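PDB 4KP2: homoaconitase large subunit from Methanocaldococcus jannaschii, which catalyses, with a small partner subunit, the reversible dehydration of (R)-homocitrate to cis-homoaconitate and the hydration of that intermediate to homoisocitrate, using a [4Fe-4S] cluster. Local coordinates for residues A124-P130 against Y251-R256; T143-F147 against M222-L226; A296-P301 against R406-G410; L394-C400 against H414-Y420. One frame throughout, in Å; residues are numbered along the deposited sequence.

Interaction 1. Residues A124-P130 against Y251-R256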
loop_
_atom_site.group_PDB
_atom_site.type_symbol
_atom_site.label_atom_id
_atom_site.label_comp_id
_atom_site.label_asym_id
_atom_site.label_seq_id
_atom_site.Cartn_x
_atom_site.Cartn_y
_atom_site.Cartn_z
ATOM N N ALA A 124 -19.958 9.886 1.636
ATOM C CA ALA A 124 -21.177 9.106 1.802
ATOM C C ALA A 124 -21.319 8.597 3.231
ATOM O O ALA A 124 -22.421 8.286 3.683
ATOM C CB ALA A 124 -21.198 7.943 0.824
ATOM N N GLU A 125 -20.199 8.516 3.939
ATOM C CA GLU A 125 -20.190 7.948 5.282
ATOM C C GLU A 125 -20.497 8.954 6.384
ATOM O O GLU A 125 -20.789 8.559 7.512
ATOM C CB GLU A 125 -18.846 7.278 5.576
ATOM C CG GLU A 125 -18.687 5.897 4.973
ATOM C CD GLU A 125 -17.353 5.268 5.321
ATOM O OE1 GLU A 125 -16.578 5.892 6.077
ATOM O OE2 GLU A 125 -17.079 4.150 4.838
ATOM N N ASN A 126 -20.431 10.247 6.073
ATOM C CA ASN A 126 -20.554 11.252 7.126
ATOM C C ASN A 126 -20.953 12.657 6.674
ATOM O O ASN A 126 -20.844 13.608 7.448
ATOM C CB ASN A 126 -19.248 11.319 7.927
ATOM C CG ASN A 126 -19.464 11.740 9.367
ATOM O OD1 ASN A 126 -19.310 12.911 9.715
ATOM N ND2 ASN A 126 -19.825 10.784 10.215
ATOM N N TYR A 127 -21.422 12.804 5.439
ATOM C CA TYR A 127 -21.741 14.141 4.937
ATOM C C TYR A 127 -23.011 14.245 4.093
ATOM O O TYR A 127 -23.939 14.970 4.452
ATOM C CB TYR A 127 -20.552 14.722 4.166
ATOM C CG TYR A 127 -19.324 14.947 5.017
ATOM C CD1 TYR A 127 -19.258 16.014 5.902
ATOM C CD2 TYR A 127 -18.231 14.095 4.934
ATOM C CE1 TYR A 127 -18.138 16.226 6.683
ATOM C CE2 TYR A 127 -17.106 14.301 5.711
ATOM C CZ TYR A 127 -17.067 15.367 6.584
ATOM O OH TYR A 127 -15.950 15.578 7.361
ATOM N N VAL A 128 -23.044 13.529 2.973
ATOM C CA VAL A 128 -24.116 13.682 1.987
ATOM C C VAL A 128 -25.519 13.377 2.511
ATOM O O VAL A 128 -25.840 12.234 2.840
ATOM C CB VAL A 128 -23.860 12.819 0.737
ATOM C CG1 VAL A 128 -25.007 12.968 -0.249
ATOM C CG2 VAL A 128 -22.541 13.205 0.087
ATOM N N LEU A 129 -26.352 14.412 2.573
ATOM C CA LEU A 129 -27.754 14.261 2.943
ATOM C C LEU A 129 -28.632 14.382 1.703
ATOM O O LEU A 129 -28.227 14.996 0.718
ATOM C CB LEU A 129 -28.155 15.321 3.971
ATOM C CG LEU A 129 -27.637 15.140 5.396
ATOM C CD1 LEU A 129 -28.092 16.298 6.272
ATOM C CD2 LEU A 129 -28.113 13.817 5.967
ATOM N N PRO A 130 -29.833 13.782 1.741
ATOM C CA PRO A 130 -30.781 13.887 0.626
ATOM C C PRO A 130 -31.138 15.334 0.291
ATOM O O PRO A 130 -30.994 16.216 1.136
ATOM C CB PRO A 130 -32.014 13.149 1.152
ATOM C CG PRO A 130 -31.462 12.152 2.104
ATOM C CD PRO A 130 -30.302 12.837 2.769
ATOM N N TYR A 251 -29.265 3.684 6.279
ATOM C CA TYR A 251 -27.830 3.820 6.077
ATOM C C TYR A 251 -27.291 5.023 6.841
ATOM O O TYR A 251 -26.152 5.016 7.308
ATOM C CB TYR A 251 -27.522 3.963 4.587
ATOM C CG TYR A 251 -26.065 4.220 4.272
ATOM C CD1 TYR A 251 -25.151 3.176 4.219
ATOM C CD2 TYR A 251 -25.605 5.508 4.016
ATOM C CE1 TYR A 251 -23.819 3.408 3.928
ATOM C CE2 TYR A 251 -24.278 5.747 3.726
ATOM C CZ TYR A 251 -23.389 4.694 3.683
ATOM O OH TYR A 251 -22.066 4.933 3.392
ATOM N N LEU A 252 -28.120 6.055 6.967
ATOM C CA LEU A 252 -27.725 7.267 7.672
ATOM C C LEU A 252 -27.786 7.066 9.183
ATOM O O LEU A 252 -27.330 7.915 9.949
ATOM C CB LEU A 252 -28.607 8.445 7.251
ATOM C CG LEU A 252 -28.596 8.773 5.756
ATOM C CD1 LEU A 252 -29.484 9.970 5.460
ATOM C CD2 LEU A 252 -27.175 9.023 5.278
ATOM N N LYS A 253 -28.351 5.940 9.604
ATOM C CA LYS A 253 -28.396 5.592 11.018
ATOM C C LYS A 253 -27.169 4.780 11.408
ATOM O O LYS A 253 -26.585 4.982 12.474
ATOM C CB LYS A 253 -29.658 4.790 11.339
ATOM C CG LYS A 253 -30.948 5.569 11.194
ATOM C CD LYS A 253 -32.102 4.828 11.844
ATOM C CE LYS A 253 -32.244 3.424 11.280
ATOM N NZ LYS A 253 -33.321 2.659 11.968
ATOM N N LYS A 254 -26.787 3.858 10.534
ATOM C CA LYS A 254 -25.674 2.953 10.789
ATOM C C LYS A 254 -24.323 3.667 10.721
ATOM O O LYS A 254 -23.379 3.298 11.421
ATOM C CB LYS A 254 -25.730 1.789 9.794
ATOM C CG LYS A 254 -24.442 1.007 9.624
ATOM C CD LYS A 254 -24.657 -0.184 8.705
ATOM C CE LYS A 254 -23.344 -0.699 8.142
ATOM N NZ LYS A 254 -22.727 0.282 7.207
ATOM N N GLU A 255 -24.246 4.711 9.901
ATOM C CA GLU A 255 -22.974 5.377 9.632
ATOM C C GLU A 255 -22.704 6.611 10.496
ATOM O O GLU A 255 -21.740 6.641 11.262
ATOM C CB GLU A 255 -22.876 5.747 8.149
ATOM C CG GLU A 255 -22.940 4.556 7.203
ATOM C CD GLU A 255 -21.711 3.671 7.289
ATOM O OE1 GLU A 255 -20.655 4.159 7.740
ATOM O OE2 GLU A 255 -21.800 2.487 6.901
ATOM N N ARG A 256 -23.552 7.627 10.366
ATOM C CA ARG A 256 -23.295 8.926 10.983
ATOM C C ARG A 256 -24.012 9.087 12.315
ATOM O O ARG A 256 -24.506 10.169 12.631
ATOM C CB ARG A 256 -23.744 10.040 10.039
ATOM C CG ARG A 256 -23.521 9.719 8.574
ATOM C CD ARG A 256 -24.133 10.770 7.668
ATOM N NE ARG A 256 -23.869 10.484 6.262
ATOM C CZ ARG A 256 -24.327 11.215 5.254
ATOM N NH1 ARG A 256 -24.035 10.879 4.004
ATOM N NH2 ARG A 256 -25.079 12.280 5.494
HETATM O O HOH W 1 -18.757 2.473 5.217
#

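Interaction 2. Residues T143-F147 against M222-L226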
loop_
_atom_site.group_PDB
_atom_site.type_symbol
_atom_site.label_atom_id
_atom_site.label_comp_id
_atom_site.label_asym_id
_atom_site.label_seq_id
_atom_site.Cartn_x
_atom_site.Cartn_y
_atom_site.Cartn_z
ATOM N N THR A 143 -21.843 9.917 -7.861
ATOM C CA THR A 143 -22.088 8.786 -6.972
ATOM C C THR A 143 -23.080 9.141 -5.867
ATOM O O THR A 143 -23.887 8.310 -5.449
ATOM C CB THR A 143 -20.770 8.301 -6.328
ATOM O OG1 THR A 143 -19.807 8.024 -7.353
ATOM C CG2 THR A 143 -20.997 7.047 -5.498
ATOM N N HIS A 144 -23.029 10.391 -5.416
ATOM C CA HIS A 144 -23.835 10.843 -4.286
ATOM C C HIS A 144 -25.278 11.151 -4.670
ATOM O O HIS A 144 -26.013 11.777 -3.905
ATOM C CB HIS A 144 -23.187 12.069 -3.642
ATOM C CG HIS A 144 -21.723 11.901 -3.378
ATOM N ND1 HIS A 144 -21.237 11.075 -2.387
ATOM C CD2 HIS A 144 -20.642 12.444 -3.981
ATOM C CE1 HIS A 144 -19.917 11.121 -2.390
ATOM N NE2 HIS A 144 -19.529 11.944 -3.346
ATOM N N GLY A 145 -25.680 10.707 -5.855
ATOM C CA GLY A 145 -27.058 10.834 -6.285
ATOM C C GLY A 145 -27.883 9.688 -5.737
ATOM O O GLY A 145 -29.103 9.650 -5.898
ATOM N N ALA A 146 -27.207 8.750 -5.082
ATOM C CA ALA A 146 -27.867 7.600 -4.479
ATOM C C ALA A 146 -28.566 7.997 -3.184
ATOM O O ALA A 146 -29.381 7.245 -2.649
ATOM C CB ALA A 146 -26.862 6.493 -4.222
ATOM N N PHE A 147 -28.236 9.184 -2.686
ATOM C CA PHE A 147 -28.859 9.720 -1.483
ATOM C C PHE A 147 -30.085 10.551 -1.836
ATOM O O PHE A 147 -30.813 11.006 -0.953
ATOM C CB PHE A 147 -27.860 10.576 -0.703
ATOM C CG PHE A 147 -26.770 9.785 -0.042
ATOM C CD1 PHE A 147 -25.631 9.425 -0.744
ATOM C CD2 PHE A 147 -26.884 9.401 1.283
ATOM C CE1 PHE A 147 -24.626 8.696 -0.135
ATOM C CE2 PHE A 147 -25.885 8.672 1.898
ATOM C CZ PHE A 147 -24.753 8.319 1.188
ATOM N N MET A 222 -27.833 0.527 -0.028
ATOM C CA MET A 222 -27.095 1.705 -0.472
ATOM C C MET A 222 -25.789 1.347 -1.179
ATOM O O MET A 222 -25.282 2.128 -1.982
ATOM C CB MET A 222 -26.835 2.660 0.692
ATOM C CG MET A 222 -28.075 3.402 1.154
ATOM S SD MET A 222 -28.787 4.449 -0.131
ATOM C CE MET A 222 -27.460 5.622 -0.391
ATOM N N ASP A 223 -25.257 0.163 -0.886
ATOM C CA ASP A 223 -24.048 -0.316 -1.550
ATOM C C ASP A 223 -24.301 -0.530 -3.038
ATOM O O ASP A 223 -23.395 -0.385 -3.860
ATOM C CB ASP A 223 -23.552 -1.616 -0.910
ATOM C CG ASP A 223 -23.096 -1.424 0.525
ATOM O OD1 ASP A 223 -22.815 -0.270 0.912
ATOM O OD2 ASP A 223 -23.012 -2.427 1.265
ATOM N N GLY A 224 -25.538 -0.873 -3.378
ATOM C CA GLY A 224 -25.919 -1.071 -4.764
ATOM C C GLY A 224 -26.271 0.233 -5.452
ATOM O O GLY A 224 -25.946 0.438 -6.622
ATOM N N ARG A 225 -26.938 1.120 -4.720
ATOM C CA ARG A 225 -27.349 2.408 -5.266
ATOM C C ARG A 225 -26.149 3.316 -5.519
ATOM O O ARG A 225 -26.157 4.125 -6.449
ATOM C CB ARG A 225 -28.349 3.090 -4.332
ATOM C CG ARG A 225 -29.644 2.317 -4.164
ATOM C CD ARG A 225 -30.621 3.054 -3.269
ATOM N NE ARG A 225 -31.867 2.313 -3.114
ATOM C CZ ARG A 225 -32.903 2.736 -2.399
ATOM N NH1 ARG A 225 -32.843 3.902 -1.768
ATOM N NH2 ARG A 225 -33.999 1.995 -2.313
ATOM N N LEU A 226 -25.122 3.175 -4.688
ATOM C CA LEU A 226 -23.882 3.920 -4.871
ATOM C C LEU A 226 -23.194 3.509 -6.167
ATOM O O LEU A 226 -22.601 4.338 -6.857
ATOM C CB LEU A 226 -22.939 3.695 -3.688
ATOM C CG LEU A 226 -22.833 4.821 -2.658
ATOM C CD1 LEU A 226 -24.193 5.155 -2.069
ATOM C CD2 LEU A 226 -21.848 4.444 -1.562
#

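Interaction 3. Residues A296-P301 against R406-G410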
loop_
_atom_site.group_PDB
_atom_site.type_symbol
_atom_site.label_atom_id
_atom_site.label_comp_id
_atom_site.label_asym_id
_atom_site.label_seq_id
_atom_site.Cartn_x
_atom_site.Cartn_y
_atom_site.Cartn_z
ATOM N N ALA A 296 -16.945 -6.027 -18.754
ATOM C CA ALA A 296 -16.650 -5.045 -19.795
ATOM C C ALA A 296 -15.265 -5.247 -20.406
ATOM O O ALA A 296 -14.275 -5.383 -19.689
ATOM C CB ALA A 296 -16.788 -3.632 -19.249
ATOM N N VAL A 297 -15.206 -5.253 -21.735
ATOM C CA VAL A 297 -13.958 -5.482 -22.454
ATOM C C VAL A 297 -13.337 -4.163 -22.927
ATOM O O VAL A 297 -14.043 -3.161 -23.067
ATOM C CB VAL A 297 -14.177 -6.427 -23.660
ATOM C CG1 VAL A 297 -14.870 -7.704 -23.208
ATOM C CG2 VAL A 297 -14.979 -5.735 -24.751
ATOM N N PRO A 298 -12.010 -4.156 -23.154
ATOM C CA PRO A 298 -11.298 -2.974 -23.658
ATOM C C PRO A 298 -11.907 -2.425 -24.947
ATOM O O PRO A 298 -12.428 -3.203 -25.747
ATOM C CB PRO A 298 -9.896 -3.518 -23.940
ATOM C CG PRO A 298 -9.726 -4.612 -22.966
ATOM C CD PRO A 298 -11.078 -5.246 -22.812
ATOM N N HIS A 299 -11.839 -1.111 -25.148
ATOM C CA HIS A 299 -11.211 -0.199 -24.194
ATOM C C HIS A 299 -12.197 0.850 -23.694
ATOM O O HIS A 299 -11.825 1.998 -23.460
ATOM C CB HIS A 299 -10.008 0.500 -24.831
ATOM C CG HIS A 299 -8.917 -0.433 -25.253
ATOM N ND1 HIS A 299 -7.867 -0.772 -24.428
ATOM C CD2 HIS A 299 -8.710 -1.095 -26.416
ATOM C CE1 HIS A 299 -7.061 -1.605 -25.063
ATOM N NE2 HIS A 299 -7.550 -1.817 -26.271
ATOM N N HIS A 300 -13.456 0.454 -23.539
ATOM C CA HIS A 300 -14.490 1.383 -23.103
ATOM C C HIS A 300 -15.502 0.699 -22.189
ATOM O O HIS A 300 -15.773 -0.492 -22.339
ATOM C CB HIS A 300 -15.202 1.996 -24.309
ATOM C CG HIS A 300 -14.299 2.778 -25.214
ATOM N ND1 HIS A 300 -13.599 2.197 -26.248
ATOM C CD2 HIS A 300 -13.982 4.094 -25.235
ATOM C CE1 HIS A 300 -12.889 3.122 -26.871
ATOM N NE2 HIS A 300 -13.104 4.281 -26.276
ATOM N N PRO A 301 -16.064 1.459 -21.233
ATOM C CA PRO A 301 -17.060 0.930 -20.294
ATOM C C PRO A 301 -18.349 0.490 -20.983
ATOM O O PRO A 301 -19.143 -0.225 -20.371
ATOM C CB PRO A 301 -17.345 2.124 -19.377
ATOM C CG PRO A 301 -16.143 2.992 -19.490
ATOM C CD PRO A 301 -15.687 2.845 -20.908
ATOM N N ARG A 406 -13.330 2.836 -14.955
ATOM C CA ARG A 406 -12.653 3.231 -16.186
ATOM C C ARG A 406 -12.069 2.030 -16.924
ATOM O O ARG A 406 -11.662 1.044 -16.307
ATOM C CB ARG A 406 -11.564 4.267 -15.909
ATOM C CG ARG A 406 -12.001 5.701 -16.160
ATOM C CD ARG A 406 -12.839 6.241 -15.016
ATOM N NE ARG A 406 -12.016 6.570 -13.856
ATOM C CZ ARG A 406 -11.417 7.742 -13.678
ATOM N NH1 ARG A 406 -11.549 8.700 -14.587
ATOM N NH2 ARG A 406 -10.686 7.958 -12.593
ATOM N N ASN A 407 -12.023 2.126 -18.247
ATOM C CA ASN A 407 -11.632 1.003 -19.087
ATOM C C ASN A 407 -10.767 1.455 -20.260
ATOM O O ASN A 407 -10.389 0.658 -21.119
ATOM C CB ASN A 407 -12.887 0.292 -19.599
ATOM C CG ASN A 407 -12.588 -1.062 -20.200
ATOM O OD1 ASN A 407 -11.533 -1.641 -19.951
ATOM N ND2 ASN A 407 -13.516 -1.575 -20.998
ATOM N N PHE A 408 -10.443 2.742 -20.275
ATOM C CA PHE A 408 -9.776 3.368 -21.414
ATOM C C PHE A 408 -8.367 2.839 -21.683
ATOM O O PHE A 408 -7.699 2.318 -20.788
ATOM C CB PHE A 408 -9.765 4.884 -21.238
ATOM C CG PHE A 408 -11.127 5.468 -21.000
ATOM C CD1 PHE A 408 -12.226 5.003 -21.704
ATOM C CD2 PHE A 408 -11.315 6.467 -20.061
ATOM C CE1 PHE A 408 -13.482 5.534 -21.485
ATOM C CE2 PHE A 408 -12.568 7.000 -19.834
ATOM C CZ PHE A 408 -13.654 6.533 -20.547
ATOM N N LYS A 409 -7.928 2.984 -22.929
ATOM C CA LYS A 409 -6.645 2.455 -23.376
ATOM C C LYS A 409 -5.463 3.142 -22.700
ATOM O O LYS A 409 -5.288 4.354 -22.816
ATOM C CB LYS A 409 -6.528 2.585 -24.897
ATOM C CG LYS A 409 -5.289 1.934 -25.487
ATOM C CD LYS A 409 -5.248 2.101 -26.998
ATOM C CE LYS A 409 -6.488 1.510 -27.655
ATOM N NZ LYS A 409 -6.485 1.701 -29.132
ATOM N N GLY A 410 -4.652 2.355 -22.000
ATOM C CA GLY A 410 -3.477 2.874 -21.325
ATOM C C GLY A 410 -3.819 3.623 -20.053
ATOM O O GLY A 410 -3.132 4.575 -19.679
#

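Interaction 4. Residues L394-C400 against H414-Y420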
loop_
_atom_site.group_PDB
_atom_site.type_symbol
_atom_site.label_atom_id
_atom_site.label_comp_id
_atom_site.label_asym_id
_atom_site.label_seq_id
_atom_site.Cartn_x
_atom_site.Cartn_y
_atom_site.Cartn_z
ATOM N N LEU A 394 0.362 -1.301 -14.968
ATOM C CA LEU A 394 0.464 -2.406 -15.914
ATOM C C LEU A 394 1.608 -2.209 -16.899
ATOM O O LEU A 394 1.984 -1.081 -17.215
ATOM C CB LEU A 394 -0.842 -2.559 -16.692
ATOM C CG LEU A 394 -2.103 -2.860 -15.889
ATOM C CD1 LEU A 394 -3.298 -2.932 -16.822
ATOM C CD2 LEU A 394 -1.937 -4.157 -15.121
ATOM N N ALA A 395 2.153 -3.318 -17.388
ATOM C CA ALA A 395 3.194 -3.276 -18.405
ATOM C C ALA A 395 2.584 -3.533 -19.776
ATOM O O ALA A 395 1.369 -3.692 -19.906
ATOM C CB ALA A 395 4.274 -4.300 -18.104
ATOM N N GLU A 396 3.432 -3.579 -20.798
ATOM C CA GLU A 396 2.966 -3.783 -22.163
ATOM C C GLU A 396 2.452 -5.202 -22.380
ATOM O O GLU A 396 3.171 -6.175 -22.152
ATOM C CB GLU A 396 4.079 -3.469 -23.164
ATOM C CG GLU A 396 3.637 -3.560 -24.613
ATOM C CD GLU A 396 4.717 -3.123 -25.580
ATOM O OE1 GLU A 396 5.856 -2.881 -25.131
ATOM O OE2 GLU A 396 4.422 -3.019 -26.789
ATOM N N GLY A 397 1.204 -5.310 -22.824
ATOM C CA GLY A 397 0.594 -6.599 -23.091
ATOM C C GLY A 397 0.017 -7.241 -21.846
ATOM O O GLY A 397 -0.447 -8.380 -21.880
ATOM N N GLU A 398 0.043 -6.504 -20.741
ATOM C CA GLU A 398 -0.449 -7.017 -19.469
ATOM C C GLU A 398 -1.934 -6.709 -19.290
ATOM O O GLU A 398 -2.385 -5.597 -19.568
ATOM C CB GLU A 398 0.369 -6.438 -18.315
ATOM C CG GLU A 398 0.112 -7.099 -16.976
ATOM C CD GLU A 398 1.227 -6.843 -15.983
ATOM O OE1 GLU A 398 2.156 -6.078 -16.315
ATOM O OE2 GLU A 398 1.176 -7.413 -14.873
ATOM N N ILE A 399 -2.687 -7.701 -18.823
ATOM C CA ILE A 399 -4.133 -7.571 -18.683
ATOM C C ILE A 399 -4.561 -7.508 -17.218
ATOM O O ILE A 399 -4.096 -8.292 -16.391
ATOM C CB ILE A 399 -4.863 -8.740 -19.379
ATOM C CG1 ILE A 399 -4.558 -8.742 -20.876
ATOM C CG2 ILE A 399 -6.362 -8.656 -19.149
ATOM C CD1 ILE A 399 -5.304 -9.805 -21.649
ATOM N N CYS A 400 -5.450 -6.570 -16.905
ATOM C CA CYS A 400 -5.957 -6.417 -15.547
ATOM C C CYS A 400 -7.479 -6.483 -15.478
ATOM O O CYS A 400 -8.176 -5.849 -16.267
ATOM C CB CYS A 400 -5.471 -5.101 -14.937
ATOM S SG CYS A 400 -6.210 -4.708 -13.334
ATOM N N HIS A 414 0.912 1.207 -19.366
ATOM C CA HIS A 414 1.352 1.163 -20.755
ATOM C C HIS A 414 0.175 1.312 -21.709
ATOM O O HIS A 414 -0.923 0.829 -21.433
ATOM C CB HIS A 414 2.091 -0.147 -21.032
ATOM C CG HIS A 414 3.027 -0.080 -22.198
ATOM N ND1 HIS A 414 2.594 -0.117 -23.506
ATOM C CD2 HIS A 414 4.377 0.014 -22.250
ATOM C CE1 HIS A 414 3.637 -0.044 -24.314
ATOM N NE2 HIS A 414 4.730 0.036 -23.578
ATOM N N ILE A 415 0.412 1.983 -22.832
ATOM C CA ILE A 415 -0.640 2.249 -23.808
ATOM C C ILE A 415 -1.126 0.965 -24.484
ATOM O O ILE A 415 -2.225 0.919 -25.037
ATOM C CB ILE A 415 -0.170 3.269 -24.873
ATOM C CG1 ILE A 415 -1.364 3.854 -25.631
ATOM C CG2 ILE A 415 0.841 2.637 -25.821
ATOM C CD1 ILE A 415 -2.348 4.580 -24.746
ATOM N N ASN A 416 -0.309 -0.081 -24.424
ATOM C CA ASN A 416 -0.666 -1.361 -25.022
ATOM C C ASN A 416 -1.117 -2.378 -23.979
ATOM O O ASN A 416 -1.077 -3.585 -24.219
ATOM C CB ASN A 416 0.501 -1.916 -25.839
ATOM C CG ASN A 416 0.899 -1.001 -26.981
ATOM O OD1 ASN A 416 0.061 -0.306 -27.555
ATOM N ND2 ASN A 416 2.184 -0.997 -27.315
ATOM N N SER A 417 -1.544 -1.881 -22.824
ATOM C CA SER A 417 -2.061 -2.738 -21.764
ATOM C C SER A 417 -3.577 -2.864 -21.880
ATOM O O SER A 417 -4.219 -2.094 -22.594
ATOM C CB SER A 417 -1.677 -2.189 -20.390
ATOM O OG SER A 417 -2.130 -0.856 -20.226
ATOM N N TYR A 418 -4.147 -3.836 -21.174
ATOM C CA TYR A 418 -5.574 -4.113 -21.287
ATOM C C TYR A 418 -6.267 -4.168 -19.930
ATOM O O TYR A 418 -5.696 -4.639 -18.946
ATOM C CB TYR A 418 -5.801 -5.420 -22.046
ATOM C CG TYR A 418 -5.148 -5.448 -23.408
ATOM C CD1 TYR A 418 -5.810 -4.961 -24.528
ATOM C CD2 TYR A 418 -3.866 -5.958 -23.575
ATOM C CE1 TYR A 418 -5.214 -4.984 -25.775
ATOM C CE2 TYR A 418 -3.263 -5.986 -24.816
ATOM C CZ TYR A 418 -3.942 -5.498 -25.912
ATOM O OH TYR A 418 -3.342 -5.525 -27.150
ATOM N N ILE A 419 -7.505 -3.684 -19.893
ATOM C CA ILE A 419 -8.291 -3.651 -18.665
ATOM C C ILE A 419 -9.667 -4.272 -18.886
ATOM O O ILE A 419 -10.303 -4.039 -19.911
ATOM C CB ILE A 419 -8.475 -2.207 -18.156
ATOM C CG1 ILE A 419 -7.119 -1.525 -17.973
ATOM C CG2 ILE A 419 -9.262 -2.183 -16.851
ATOM C CD1 ILE A 419 -7.222 -0.095 -17.504
ATOM N N TYR A 420 -10.117 -5.071 -17.925
ATOM C CA TYR A 420 -11.465 -5.626 -17.956
ATOM C C TYR A 420 -12.208 -5.243 -16.681
ATOM O O TYR A 420 -11.637 -5.266 -15.590
ATOM C CB TYR A 420 -11.422 -7.148 -18.104
ATOM C CG TYR A 420 -11.012 -7.634 -19.476
ATOM C CD1 TYR A 420 -9.686 -7.594 -19.881
ATOM C CD2 TYR A 420 -11.952 -8.149 -20.361
ATOM C CE1 TYR A 420 -9.305 -8.043 -21.131
ATOM C CE2 TYR A 420 -11.580 -8.601 -21.614
ATOM C CZ TYR A 420 -10.255 -8.545 -21.994
ATOM O OH TYR A 420 -9.876 -8.992 -23.238
#

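Interaction 1. Residues A124-P130 against Y251-R256
R256, which follows helix 246-254, reaches across to the backbone of A124-P130 and joins that helix to the end region of helix 119-126 and the loop toward strand 133-136, in a parallel sheet of the aconitase fold. Its NH1 donates to A124 O at 3.1 Å, almost straight (172°) and in the guanidinium plane, although it meets that carbonyl from above the plane of the C=O group. NH1 also lies 2.5 Å from V128 O, a short and bent bond (137°), and NH2 adds a weak one to the same oxygen. One arginine therefore bridges carbonyls four residues apart. The arm gets there because it is extended from CG to NE, with CG brushing E125 O at 3.2 Å. Y251 brings its ring edge to A124 O, and its OH makes a weak hydrogen bond there. The carboxylates of E125 and E255 come close without touching, but each has an outside partner: S355 for E125 and K357 for E255. Outward, L252 CD1 packs on P130 CD at 4.0 Å and on L129 CD2 at 4.1 Å. The guanidinium is sandwiched, with Y127 N over the centre of one face and L252 CD2 over the centre of the other.

Interaction 2. Residues T143-F147 against M222-L226
The contact of A146 and T143 with helix 222-230 packs the loop between strands 133-136 and 150-153 against that helix, and the loop passes beside the predicted [4Fe-4S] site. A146 is the centre of the contact: its CB points at the helix and lies 3.3 Å from R225 O and 3.7 Å from L226 CD1. The CA atoms of A146 and R225 are only 5.3 Å apart, so the methyl fits directly against the helix backbone. M222 is bent at both chi2 (-62°) and chi3 (-63°), which carries its terminal methyl back over the F147 ring. CE sits 4.0 Å from the centroid of that ring and 3° off its normal, a CH-pi contact over the middle of the face, while the same CE lies 3.4 Å from A146 O. L226 CD1 adds a contact with F147 CE1. On the other flank, T143 CG2 lies 3.4 Å from L226 O, and T143 OG1 turns to H140 O. The long arm of R225 leads away from the loop to D245. Side chain to side chain, T143 is about 4 Å from C323, a predicted cluster ligand, so this buried seam, in which aliphatic carbons pack on one another and on backbone carbonyl oxygens, lies beside what is probably the cluster-binding region of this aconitase-family enzyme.

Interaction 3. Residues A296-P301 against R406-G410
H299 and H300 run antiparallel to F408 and N407, with CA atoms 4.7 Å apart for H299 and F408 and 4.9 Å for H300 and N407, yet neither segment is a regular strand. The peptide bond between P298 and H299 is cis, consistent with the sharp bend of 296-301 around N407. No backbone N-H to carbonyl bond joins the segments; instead F408 CA makes a CA-H...O contact with H299 O at 3.2 Å. N407 supplies the polar link. A chi1 of -166° swings its amide away from its own backbone N, and ND2 enters the bend, where it donates to H300 O at 2.8 Å and, weakly, to V297 O at 2.7 Å. The H300 O bond lies near the amide plane but comes from above the carbonyl plane, 78° out of it. A leucine here would probably leave the V297 and H300 carbonyls without their shared donor and the bend less firmly fixed. Around this link, the H299 ring is covered on one face by P298 CB and on the opposite face by K409 CE, a CH-pi contact 3.8 Å from the ring centroid and 15° off the normal. F408 turns its ring to P301, with CE1 3.5 Å from P301 CD. The paired loops lie against strand 418-421: A296 shares backbone hydrogen bonding with L421, P298 touches Y420 and N407 touches I419.

Interaction 4. Residues L394-C400 against H414-Y420
E396 lies along the face of the H414 ring. Its CB stands over the ring centre, 3.5 Å from the centroid and 3° off the normal, a CH-pi contact. CG, anti to the backbone N (chi1 -176°), moves on to H414 CE1 at 3.5 Å and also meets N416 CB. CD stays over CE1, so the carboxylate stacks on the imidazole with planes 14° apart. At the tip, OE1 lies near H414 NE2 at too poor an angle for a hydrogen bond, whereas OE2 accepts one from N416 ND2 at 3.1 Å, met from above the carboxylate plane. H414 opens the type I turn H414-S417, and its ND1 accepts a hydrogen bond from N416 N at 3.0 Å, in the ring plane. Replacing H414 by a serine is likely to leave N416 N without its ring acceptor and strip the E396 chain of the surface it lies on. E396 N also bonds E94 of the second subunit, and V90 of that subunit packs on H414, so this end lies at the subunit interface. Beyond this turn and the type II turn A395-E398 the segments become parallel strands. Y418 N donates to E398 O at 3.0 Å, C400 N to Y418 O at 2.8 Å and Y420 N to C400 O at 2.7 Å. I399 shares a sheet face with Y418 and packs its CG2 on Y420 CD1 at 3.6 Å, while C400 and I419 point to the other face. Strands 399-402 and 418-421 thus pair at one margin of a five-stranded parallel sheet ordered 3-2-1-4-5, as in doubly wound alpha/beta domains.

From the N terminus, interaction 1 opens at 124-130 and its long loop closes at 251-256. Interaction 2 lies wholly within that span, opening at 143-147 and closing at 222-226. The two touch, with centres 11 Å apart, P130 CB meeting F147 O at 3.2 Å, and together they join the loops beside one parallel sheet to helices 222-230 and 246-254. Interaction 3 opens next, at 296-301. Before it closes at 406-410, interaction 4 opens at 394-400, and that one closes last at 414-420, so these two cross. Their centres are 10 Å apart, and they join the 294-296 region to the second parallel sheet. Interactions 1 and 4 lie on opposite sides of the chain centre.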